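Local coordinates for signal recognition particle 54 kDa protein (Aeropyrum pernix, PDB 7EPK), which belongs to the SRP54 family, joining an N-terminal helical bundle and a P-loop nucleotide-binding domain to a helical signal peptide binding domain, at residues A[327-332]-A[414-419]; A[378-383]-A[389-394]; A[318-323]-A[352-357]. One frame throughout, in Å; residues are numbered along the deposited sequence.

Interaction 1. Residues A[327-332]-A[414-419]; sequences RTIYRQ and LVYYKN
With CG anti to the backbone N (chi1 -175°) and the chain extended beyond it, Gln-332 stretches from helix 326-337 to the hydroxyl of Tyr-416. The Tyr-416 side chain comes from the opposite direction, and the two ends meet between the helices. Ile-329 uses a different geometry: its CG1 lies beside the backbone N, and the anti second torsion carries CD1 straight out toward helix 409-423. The segment axes are steeply inclined to each other and come no closer than 11.5 Å, while the CA atoms of Ile-329 and Tyr-417 lie 7.8 Å apart, so side chains have to bridge most of the gap.

The polar part is one hydrogen bond, from Gln-332 NE2 to Tyr-416 OH at 2.9 Å. The hydroxyl lies in the amide plane of Gln-332, yet the N-H...O angle of 132° shows a clearly bent bond. The amide reaches the ring at its edge, near the ring plane, and the two planes stand 67° apart, which excludes a stack. The apolar part rests on Ile-329 CD1, which sits 3.8 Å from Tyr-417 CB and 4.0 Å from Tyr-416 CD2. This methyl lies at the edges of both aromatic side chains, near the junction of Tyr-417 with its backbone.

All four touching residues are buried in the helical signal peptide binding domain. Trp-373 meets the Tyr-416 ring with inclined planes, and Gln-332 also touches Ala-315 and Val-319 of helix 293-320. Tyr-416 OH has a second hydrogen-bond partner, the carbonyl oxygen of Ala-362. Because a carbonyl can only accept, the hydroxyl gives its proton there and receives one from Gln-332, so two bonds grip this buried oxygen and fix where the ring ends.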
loop_
_atom_site.group_PDB
_atom_site.type_symbol
_atom_site.label_atom_id
_atom_site.label_comp_id
_atom_site.label_asym_id
_atom_site.label_seq_id
_atom_site.Cartn_x
_atom_site.Cartn_y
_atom_site.Cartn_z
ATOM N N ARG A 327 -16.345 -27.879 12.604
ATOM C CA ARG A 327 -15.541 -27.145 11.591
ATOM C C ARG A 327 -16.493 -26.386 10.675
ATOM O O ARG A 327 -16.151 -25.243 10.302
ATOM C CB ARG A 327 -14.613 -28.077 10.816
ATOM C CG ARG A 327 -13.359 -28.427 11.601
ATOM C CD ARG A 327 -12.546 -29.589 11.055
ATOM N NE ARG A 327 -11.335 -29.741 11.842
ATOM C CZ ARG A 327 -10.321 -30.509 11.501
ATOM N NH1 ARG A 327 -9.245 -30.553 12.262
ATOM N NH2 ARG A 327 -10.385 -31.245 10.402
ATOM N N THR A 328 -17.651 -26.978 10.368
ATOM C CA THR A 328 -18.725 -26.339 9.562
ATOM C C THR A 328 -19.216 -25.114 10.317
ATOM O O THR A 328 -19.192 -24.025 9.742
ATOM C CB THR A 328 -19.880 -27.307 9.306
ATOM O OG1 THR A 328 -19.380 -28.363 8.486
ATOM C CG2 THR A 328 -21.070 -26.645 8.651
ATOM N N ILE A 329 -19.615 -25.316 11.574
ATOM C CA ILE A 329 -20.142 -24.248 12.483
ATOM C C ILE A 329 -19.070 -23.162 12.670
ATOM O O ILE A 329 -19.399 -21.960 12.605
ATOM C CB ILE A 329 -20.603 -24.835 13.835
ATOM C CG1 ILE A 329 -21.701 -25.882 13.643
ATOM C CG2 ILE A 329 -21.030 -23.720 14.780
ATOM C CD1 ILE A 329 -22.261 -26.417 14.936
ATOM N N TYR A 330 -17.825 -23.558 12.898
ATOM C CA TYR A 330 -16.719 -22.591 13.064
ATOM C C TYR A 330 -16.595 -21.704 11.820
ATOM O O TYR A 330 -16.401 -20.497 11.990
ATOM C CB TYR A 330 -15.401 -23.307 13.323
ATOM C CG TYR A 330 -14.289 -22.347 13.628
ATOM C CD1 TYR A 330 -14.079 -21.904 14.917
ATOM C CD2 TYR A 330 -13.481 -21.845 12.632
ATOM C CE1 TYR A 330 -13.050 -21.030 15.223
ATOM C CE2 TYR A 330 -12.454 -20.963 12.918
ATOM C CZ TYR A 330 -12.231 -20.554 14.219
ATOM O OH TYR A 330 -11.211 -19.697 14.523
ATOM N N ARG A 331 -16.681 -22.294 10.619
ATOM C CA ARG A 331 -16.535 -21.574 9.328
ATOM C C ARG A 331 -17.783 -20.720 9.113
ATOM O O ARG A 331 -17.644 -19.581 8.597
ATOM C CB ARG A 331 -16.345 -22.541 8.154
ATOM C CG ARG A 331 -14.944 -23.126 8.046
ATOM C CD ARG A 331 -14.729 -23.886 6.746
ATOM N NE ARG A 331 -13.577 -24.781 6.843
ATOM C CZ ARG A 331 -13.629 -26.072 7.166
ATOM N NH1 ARG A 331 -12.512 -26.779 7.252
ATOM N NH2 ARG A 331 -14.792 -26.658 7.397
ATOM N N GLN A 332 -18.942 -21.277 9.488
ATOM C CA GLN A 332 -20.269 -20.615 9.435
ATOM C C GLN A 332 -20.233 -19.344 10.289
ATOM O O GLN A 332 -20.613 -18.299 9.768
ATOM C CB GLN A 332 -21.352 -21.574 9.919
ATOM C CG GLN A 332 -22.764 -21.016 9.788
ATOM C CD GLN A 332 -23.773 -21.984 10.348
ATOM O OE1 GLN A 332 -23.882 -23.122 9.888
ATOM N NE2 GLN A 332 -24.477 -21.539 11.378
ATOM N N LEU A 414 -23.449 -26.952 21.781
ATOM C CA LEU A 414 -23.639 -28.411 21.657
ATOM C C LEU A 414 -25.076 -28.686 21.203
ATOM O O LEU A 414 -25.245 -29.375 20.163
ATOM C CB LEU A 414 -23.257 -29.070 22.981
ATOM C CG LEU A 414 -21.869 -29.716 22.972
ATOM C CD1 LEU A 414 -20.796 -28.773 22.449
ATOM C CD2 LEU A 414 -21.495 -30.224 24.351
ATOM N N VAL A 415 -26.068 -28.091 21.874
ATOM C CA VAL A 415 -27.510 -28.249 21.509
ATOM C C VAL A 415 -27.685 -27.759 20.069
ATOM O O VAL A 415 -28.338 -28.487 19.286
ATOM C CB VAL A 415 -28.456 -27.517 22.485
ATOM C CG1 VAL A 415 -29.913 -27.565 22.036
ATOM C CG2 VAL A 415 -28.336 -28.074 23.892
ATOM N N TYR A 416 -27.106 -26.593 19.750
ATOM C CA TYR A 416 -27.188 -25.918 18.425
ATOM C C TYR A 416 -26.756 -26.920 17.362
ATOM O O TYR A 416 -27.543 -27.234 16.433
ATOM C CB TYR A 416 -26.314 -24.661 18.375
ATOM C CG TYR A 416 -26.353 -23.914 17.065
ATOM C CD1 TYR A 416 -27.360 -23.000 16.796
ATOM C CD2 TYR A 416 -25.382 -24.115 16.095
ATOM C CE1 TYR A 416 -27.407 -22.311 15.596
ATOM C CE2 TYR A 416 -25.416 -23.435 14.891
ATOM C CZ TYR A 416 -26.429 -22.524 14.647
ATOM O OH TYR A 416 -26.480 -21.841 13.472
ATOM N N TYR A 417 -25.552 -27.451 17.550
ATOM C CA TYR A 417 -24.997 -28.550 16.730
ATOM C C TYR A 417 -26.081 -29.632 16.612
ATOM O O TYR A 417 -26.572 -29.831 15.495
ATOM C CB TYR A 417 -23.644 -28.975 17.308
ATOM C CG TYR A 417 -23.175 -30.343 16.892
ATOM C CD1 TYR A 417 -22.545 -30.564 15.682
ATOM C CD2 TYR A 417 -23.388 -31.433 17.716
ATOM C CE1 TYR A 417 -22.135 -31.836 15.309
ATOM C CE2 TYR A 417 -22.982 -32.707 17.362
ATOM C CZ TYR A 417 -22.348 -32.910 16.157
ATOM O OH TYR A 417 -21.929 -34.174 15.872
ATOM N N LYS A 418 -26.503 -30.250 17.724
ATOM C CA LYS A 418 -27.488 -31.375 17.713
ATOM C C LYS A 418 -28.781 -30.911 17.040
ATOM O O LYS A 418 -29.301 -31.651 16.186
ATOM C CB LYS A 418 -27.818 -31.892 19.118
ATOM C CG LYS A 418 -26.660 -32.507 19.900
ATOM C CD LYS A 418 -26.911 -32.521 21.407
ATOM C CE LYS A 418 -25.699 -32.833 22.261
ATOM N NZ LYS A 418 -25.976 -32.569 23.695
ATOM N N ASN A 419 -29.274 -29.729 17.412
ATOM C CA ASN A 419 -30.604 -29.232 16.976
ATOM C C ASN A 419 -30.569 -29.038 15.455
ATOM O O ASN A 419 -31.508 -29.505 14.785
ATOM C CB ASN A 419 -31.041 -27.985 17.753
ATOM C CG ASN A 419 -32.521 -27.991 18.070
ATOM O OD1 ASN A 419 -33.354 -27.911 17.170
ATOM N ND2 ASN A 419 -32.855 -28.089 19.347
#

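Interaction 2. Residues A[378-383]-A[389-394]; sequences ESMTYE and EIIDKR
A small, mainly apolar contact joins Met-380 to Ile-391 across the turns on the two sides of the short helix 382-386. Met-380 follows helix 367-379, and Ile-391 lies two residues ahead of helix 393-402, so the contact links the exit from helix 367-379 with the approach to helix 393-402. The segments bury 122 Å² in all, and the CA atoms of Met-380 and Ile-391 remain 9.0 Å apart, evidence that the gap is bridged by side chains.

Most of the reach comes from the methionine. Its CG lies beside the backbone N, and the chain continues extended to the terminal methyl (chi3 169°), with the thioether end turned to the isoleucine. Met-380 CE meets Ile-391 CD1 at 3.7 Å, and Met-380 SD stands 4.0 Å from the same Ile-391 CD1. The side chains cross at about a right angle, and the end of the ethyl branch of the isoleucine lies against the last two atoms of the methionine. Leu-414 of helix 409-423 packs on both residues, and Met-396 and Ile-399 also touch Ile-391, which extends the buried pair into a larger apolar cluster.

Nearer the surface, Glu-383 OE1 lies 4.4 Å from Ile-390 CG2, a loose van der Waals approach. The same carboxylate forms a long, weak ion pair with Arg-395.

Each segment also carries the start of a helix. Thr-381 occupies one N-cap position and bonds through OG1 to Glu-384 N; Asp-392 occupies another and bonds through OD1 to Arg-395 N. The two N-caps mark the starts of successive helices, so the contact belongs to the helix-to-helix connections of the all-helical signal peptide binding domain, whose family falls in the helix-turn-helix clan.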
loop_
_atom_site.group_PDB
_atom_site.type_symbol
_atom_site.label_atom_id
_atom_site.label_comp_id
_atom_site.label_asym_id
_atom_site.label_seq_id
_atom_site.Cartn_x
_atom_site.Cartn_y
_atom_site.Cartn_z
ATOM N N GLU A 378 -12.279 -23.385 19.486
ATOM C CA GLU A 378 -10.798 -23.268 19.443
ATOM C C GLU A 378 -10.171 -24.020 20.627
ATOM O O GLU A 378 -9.000 -24.405 20.500
ATOM C CB GLU A 378 -10.397 -21.796 19.376
ATOM C CG GLU A 378 -10.741 -21.126 18.058
ATOM C CD GLU A 378 -10.558 -19.622 18.069
ATOM O OE1 GLU A 378 -11.071 -18.946 17.152
ATOM O OE2 GLU A 378 -9.903 -19.135 18.995
ATOM N N SER A 379 -10.904 -24.233 21.727
ATOM C CA SER A 379 -10.394 -24.863 22.987
ATOM C C SER A 379 -10.695 -26.375 23.011
ATOM O O SER A 379 -10.031 -27.092 23.775
ATOM C CB SER A 379 -10.926 -24.157 24.236
ATOM O OG SER A 379 -10.480 -22.804 24.303
ATOM N N MET A 380 -11.626 -26.857 22.187
ATOM C CA MET A 380 -11.887 -28.306 22.004
ATOM C C MET A 380 -10.645 -28.985 21.407
ATOM O O MET A 380 -10.047 -28.395 20.516
ATOM C CB MET A 380 -13.049 -28.508 21.036
ATOM C CG MET A 380 -14.328 -27.846 21.461
ATOM S SD MET A 380 -15.653 -28.403 20.391
ATOM C CE MET A 380 -17.115 -27.796 21.224
ATOM N N THR A 381 -10.314 -30.211 21.833
ATOM C CA THR A 381 -9.232 -31.050 21.236
ATOM C C THR A 381 -9.602 -31.390 19.789
ATOM O O THR A 381 -10.789 -31.326 19.414
ATOM C CB THR A 381 -8.958 -32.357 22.007
ATOM O OG1 THR A 381 -9.930 -33.353 21.705
ATOM C CG2 THR A 381 -8.966 -32.211 23.510
ATOM N N TYR A 382 -8.622 -31.798 18.998
ATOM C CA TYR A 382 -8.858 -32.260 17.608
ATOM C C TYR A 382 -9.822 -33.449 17.622
ATOM O O TYR A 382 -10.605 -33.570 16.678
ATOM C CB TYR A 382 -7.533 -32.591 16.920
ATOM C CG TYR A 382 -6.678 -31.375 16.682
ATOM C CD1 TYR A 382 -7.048 -30.415 15.755
ATOM C CD2 TYR A 382 -5.545 -31.149 17.435
ATOM C CE1 TYR A 382 -6.273 -29.282 15.546
ATOM C CE2 TYR A 382 -4.769 -30.022 17.247
ATOM C CZ TYR A 382 -5.122 -29.086 16.292
ATOM O OH TYR A 382 -4.341 -27.976 16.114
ATOM N N GLU A 383 -9.725 -34.305 18.637
ATOM C CA GLU A 383 -10.609 -35.485 18.818
ATOM C C GLU A 383 -12.024 -35.001 19.132
ATOM O O GLU A 383 -12.981 -35.459 18.491
ATOM C CB GLU A 383 -10.105 -36.373 19.951
ATOM C CG GLU A 383 -10.928 -37.627 20.158
ATOM C CD GLU A 383 -10.498 -38.404 21.386
ATOM O OE1 GLU A 383 -10.868 -37.949 22.468
ATOM O OE2 GLU A 383 -9.773 -39.436 21.268
ATOM N N GLU A 389 -19.743 -35.422 20.552
ATOM C CA GLU A 389 -20.612 -36.290 21.408
ATOM C C GLU A 389 -19.802 -36.888 22.567
ATOM O O GLU A 389 -20.411 -37.230 23.596
ATOM C CB GLU A 389 -21.261 -37.419 20.597
ATOM C CG GLU A 389 -20.349 -38.074 19.557
ATOM C CD GLU A 389 -20.339 -37.429 18.170
ATOM O OE1 GLU A 389 -21.030 -36.390 17.964
ATOM O OE2 GLU A 389 -19.641 -37.967 17.283
ATOM N N ILE A 390 -18.483 -37.002 22.390
ATOM C CA ILE A 390 -17.493 -37.448 23.413
ATOM C C ILE A 390 -17.520 -36.487 24.600
ATOM O O ILE A 390 -17.168 -36.941 25.689
ATOM C CB ILE A 390 -16.089 -37.570 22.764
ATOM C CG1 ILE A 390 -15.821 -39.000 22.278
ATOM C CG2 ILE A 390 -14.958 -37.060 23.653
ATOM C CD1 ILE A 390 -16.157 -40.090 23.289
ATOM N N ILE A 391 -17.903 -35.224 24.382
ATOM C CA ILE A 391 -17.828 -34.112 25.380
ATOM C C ILE A 391 -18.798 -34.407 26.523
ATOM O O ILE A 391 -20.004 -34.175 26.345
ATOM C CB ILE A 391 -18.116 -32.740 24.735
ATOM C CG1 ILE A 391 -17.062 -32.379 23.683
ATOM C CG2 ILE A 391 -18.237 -31.667 25.806
ATOM C CD1 ILE A 391 -17.267 -31.035 23.000
ATOM N N ASP A 392 -18.256 -34.907 27.639
ATOM C CA ASP A 392 -18.943 -35.185 28.930
ATOM C C ASP A 392 -18.897 -33.897 29.757
ATOM O O ASP A 392 -18.723 -32.817 29.144
ATOM C CB ASP A 392 -18.282 -36.367 29.656
ATOM C CG ASP A 392 -16.860 -36.087 30.127
ATOM O OD1 ASP A 392 -16.554 -34.899 30.428
ATOM O OD2 ASP A 392 -16.059 -37.049 30.173
ATOM N N LYS A 393 -19.001 -34.022 31.086
ATOM C CA LYS A 393 -19.047 -32.890 32.050
ATOM C C LYS A 393 -17.632 -32.365 32.298
ATOM O O LYS A 393 -17.474 -31.120 32.353
ATOM C CB LYS A 393 -19.706 -33.333 33.360
ATOM C CG LYS A 393 -21.213 -33.115 33.428
ATOM C CD LYS A 393 -21.650 -31.676 33.133
ATOM C CE LYS A 393 -20.924 -30.627 33.953
ATOM N NZ LYS A 393 -21.666 -29.344 34.000
ATOM N N ARG A 394 -16.672 -33.286 32.450
ATOM C CA ARG A 394 -15.226 -33.013 32.685
ATOM C C ARG A 394 -14.660 -32.199 31.516
ATOM O O ARG A 394 -13.967 -31.191 31.778
ATOM C CB ARG A 394 -14.436 -34.319 32.829
ATOM C CG ARG A 394 -12.933 -34.111 32.935
ATOM C CD ARG A 394 -12.163 -35.411 32.956
ATOM N NE ARG A 394 -10.733 -35.163 33.084
ATOM C CZ ARG A 394 -10.112 -34.816 34.211
ATOM N NH1 ARG A 394 -10.786 -34.665 35.341
ATOM N NH2 ARG A 394 -8.806 -34.612 34.204
#

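Interaction 3. Residues A[318-323]-A[352-357]; sequences DVLKGR and ASMLAS
Leu-320 projects from the last turn of helix 293-320 into a shallow notch on helix 350-356, from within the Schellman motif that ends its own helix. The notch is lined by consecutive residues: Leu-320 CD1 rests 4.2 Å from Met-354 CB, while Leu-320 CD2 rests 4.2 Å from Leu-355 CA. The forked end of the leucine thus straddles the helix surface, one methyl over the base of the methionine side chain and the other over the neighbouring backbone carbon.

The fit is reciprocal. Leu-355 places CG anti to the backbone N (chi1 -155°), and its CD2 methyl forms the bump that sits between the tips of Val-319 and Leu-320. There Leu-355 CD2 comes within 4.1 Å of Val-319 CG1 and 4.3 Å of Leu-320 CD2. Val-319 and Leu-355 cross at about a right angle, with Val-319 CG1 against the end of the leucine. The contact is apolar throughout and buries 179 Å² over both sides. Leu-420 of helix 409-423 touches both Val-319 and Leu-355, and Leu-363 packs on Leu-355, adding to the buried side of the interface; Met-354 lies toward its exposed margin.

Beyond Leu-320 the helix ends. Lys-321 is the first residue to leave helical backbone angles, and Gly-322, with a positive phi of 75°, is the C-prime residue of the Schellman motif. The motif's outer backbone bond runs from Arg-323 N to Asp-318 O, at 2.8 Å.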
loop_
_atom_site.group_PDB
_atom_site.type_symbol
_atom_site.label_atom_id
_atom_site.label_comp_id
_atom_site.label_asym_id
_atom_site.label_seq_id
_atom_site.Cartn_x
_atom_site.Cartn_y
_atom_site.Cartn_z
ATOM N N ASP A 318 -23.634 -27.031 3.393
ATOM C CA ASP A 318 -22.998 -28.180 4.107
ATOM C C ASP A 318 -23.903 -28.661 5.246
ATOM O O ASP A 318 -23.783 -29.827 5.635
ATOM C CB ASP A 318 -21.589 -27.859 4.640
ATOM C CG ASP A 318 -20.470 -28.707 4.040
ATOM O OD1 ASP A 318 -20.772 -29.829 3.567
ATOM O OD2 ASP A 318 -19.293 -28.252 4.059
ATOM N N VAL A 319 -24.762 -27.800 5.781
ATOM C CA VAL A 319 -25.794 -28.196 6.782
ATOM C C VAL A 319 -26.913 -28.921 6.030
ATOM O O VAL A 319 -27.186 -30.077 6.378
ATOM C CB VAL A 319 -26.317 -26.978 7.565
ATOM C CG1 VAL A 319 -27.664 -27.233 8.218
ATOM C CG2 VAL A 319 -25.304 -26.513 8.597
ATOM N N LEU A 320 -27.491 -28.273 5.010
ATOM C CA LEU A 320 -28.679 -28.751 4.246
ATOM C C LEU A 320 -28.389 -30.109 3.599
ATOM O O LEU A 320 -29.353 -30.863 3.400
ATOM C CB LEU A 320 -29.076 -27.723 3.180
ATOM C CG LEU A 320 -29.546 -26.350 3.684
ATOM C CD1 LEU A 320 -30.248 -25.575 2.576
ATOM C CD2 LEU A 320 -30.464 -26.465 4.891
ATOM N N LYS A 321 -27.126 -30.410 3.274
ATOM C CA LYS A 321 -26.705 -31.762 2.814
ATOM C C LYS A 321 -26.337 -32.608 4.044
ATOM O O LYS A 321 -25.754 -33.698 3.844
ATOM C CB LYS A 321 -25.595 -31.667 1.754
ATOM C CG LYS A 321 -24.148 -31.572 2.240
ATOM C CD LYS A 321 -23.083 -31.842 1.163
ATOM C CE LYS A 321 -23.133 -33.228 0.541
ATOM N NZ LYS A 321 -22.863 -34.313 1.518
ATOM N N GLY A 322 -26.643 -32.112 5.257
ATOM C CA GLY A 322 -26.618 -32.847 6.542
ATOM C C GLY A 322 -25.219 -33.107 7.082
ATOM O O GLY A 322 -25.111 -33.955 7.987
ATOM N N ARG A 323 -24.196 -32.391 6.591
ATOM C CA ARG A 323 -22.753 -32.679 6.843
ATOM C C ARG A 323 -22.246 -31.845 8.027
ATOM O O ARG A 323 -21.023 -31.768 8.190
ATOM C CB ARG A 323 -21.901 -32.398 5.595
ATOM C CG ARG A 323 -21.853 -33.531 4.577
ATOM C CD ARG A 323 -20.960 -34.701 4.979
ATOM N NE ARG A 323 -20.331 -35.339 3.818
ATOM C CZ ARG A 323 -19.025 -35.301 3.508
ATOM N NH1 ARG A 323 -18.155 -34.662 4.275
ATOM N NH2 ARG A 323 -18.590 -35.915 2.420
ATOM N N ALA A 352 -28.557 -20.392 2.732
ATOM C CA ALA A 352 -28.876 -19.451 3.839
ATOM C C ALA A 352 -30.346 -18.993 3.799
ATOM O O ALA A 352 -30.912 -18.759 4.893
ATOM C CB ALA A 352 -27.939 -18.267 3.794
ATOM N N SER A 353 -30.933 -18.832 2.606
ATOM C CA SER A 353 -32.371 -18.502 2.415
ATOM C C SER A 353 -33.209 -19.597 3.079
ATOM O O SER A 353 -33.966 -19.272 4.011
ATOM C CB SER A 353 -32.720 -18.346 0.949
ATOM O OG SER A 353 -34.122 -18.198 0.758
ATOM N N MET A 354 -33.024 -20.846 2.631
ATOM C CA MET A 354 -33.822 -22.032 3.046
ATOM C C MET A 354 -33.412 -22.492 4.451
ATOM O O MET A 354 -34.274 -23.045 5.146
ATOM C CB MET A 354 -33.640 -23.199 2.072
ATOM C CG MET A 354 -34.781 -24.193 2.120
ATOM S SD MET A 354 -34.576 -25.499 0.890
ATOM C CE MET A 354 -34.316 -26.932 1.938
ATOM N N LEU A 355 -32.147 -22.290 4.841
ATOM C CA LEU A 355 -31.608 -22.666 6.179
ATOM C C LEU A 355 -32.424 -21.942 7.255
ATOM O O LEU A 355 -32.883 -22.617 8.197
ATOM C CB LEU A 355 -30.126 -22.280 6.275
ATOM C CG LEU A 355 -29.251 -23.067 7.258
ATOM C CD1 LEU A 355 -28.311 -22.128 7.997
ATOM C CD2 LEU A 355 -30.058 -23.881 8.264
ATOM N N ALA A 356 -32.589 -20.623 7.099
ATOM C CA ALA A 356 -33.378 -19.742 7.993
ATOM C C ALA A 356 -34.883 -20.037 7.855
ATOM O O ALA A 356 -35.607 -19.779 8.844
ATOM C CB ALA A 356 -33.061 -18.293 7.702
ATOM N N SER A 357 -35.334 -20.566 6.701
ATOM C CA SER A 357 -36.756 -20.901 6.389
ATOM C C SER A 357 -37.196 -22.215 7.067
ATOM O O SER A 357 -38.393 -22.539 6.953
ATOM C CB SER A 357 -37.004 -20.950 4.894
ATOM O OG SER A 357 -36.727 -22.239 4.366
#

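In the fold
Coming from helix 293-320, the chain opens interaction 3 at 318-323, turns, and opens interaction 1 at 327-332 on helix 326-337. Interaction 3 closes first, at 352-357, after a 28-residue excursion; because interaction 1 is still open there, the two cross. Helix 367-379 then leads to interaction 2, a short loop with five residues between its segments, nested wholly inside interaction 1, which closes at 414-419 on helix 409-423. Interaction 1 is central: its segments touch those of both others, whereas interactions 2 and 3 lie apart, their centres separated by about 25 Å. Together they tie the end of helix 293-320 to the helices of the signal peptide binding domain.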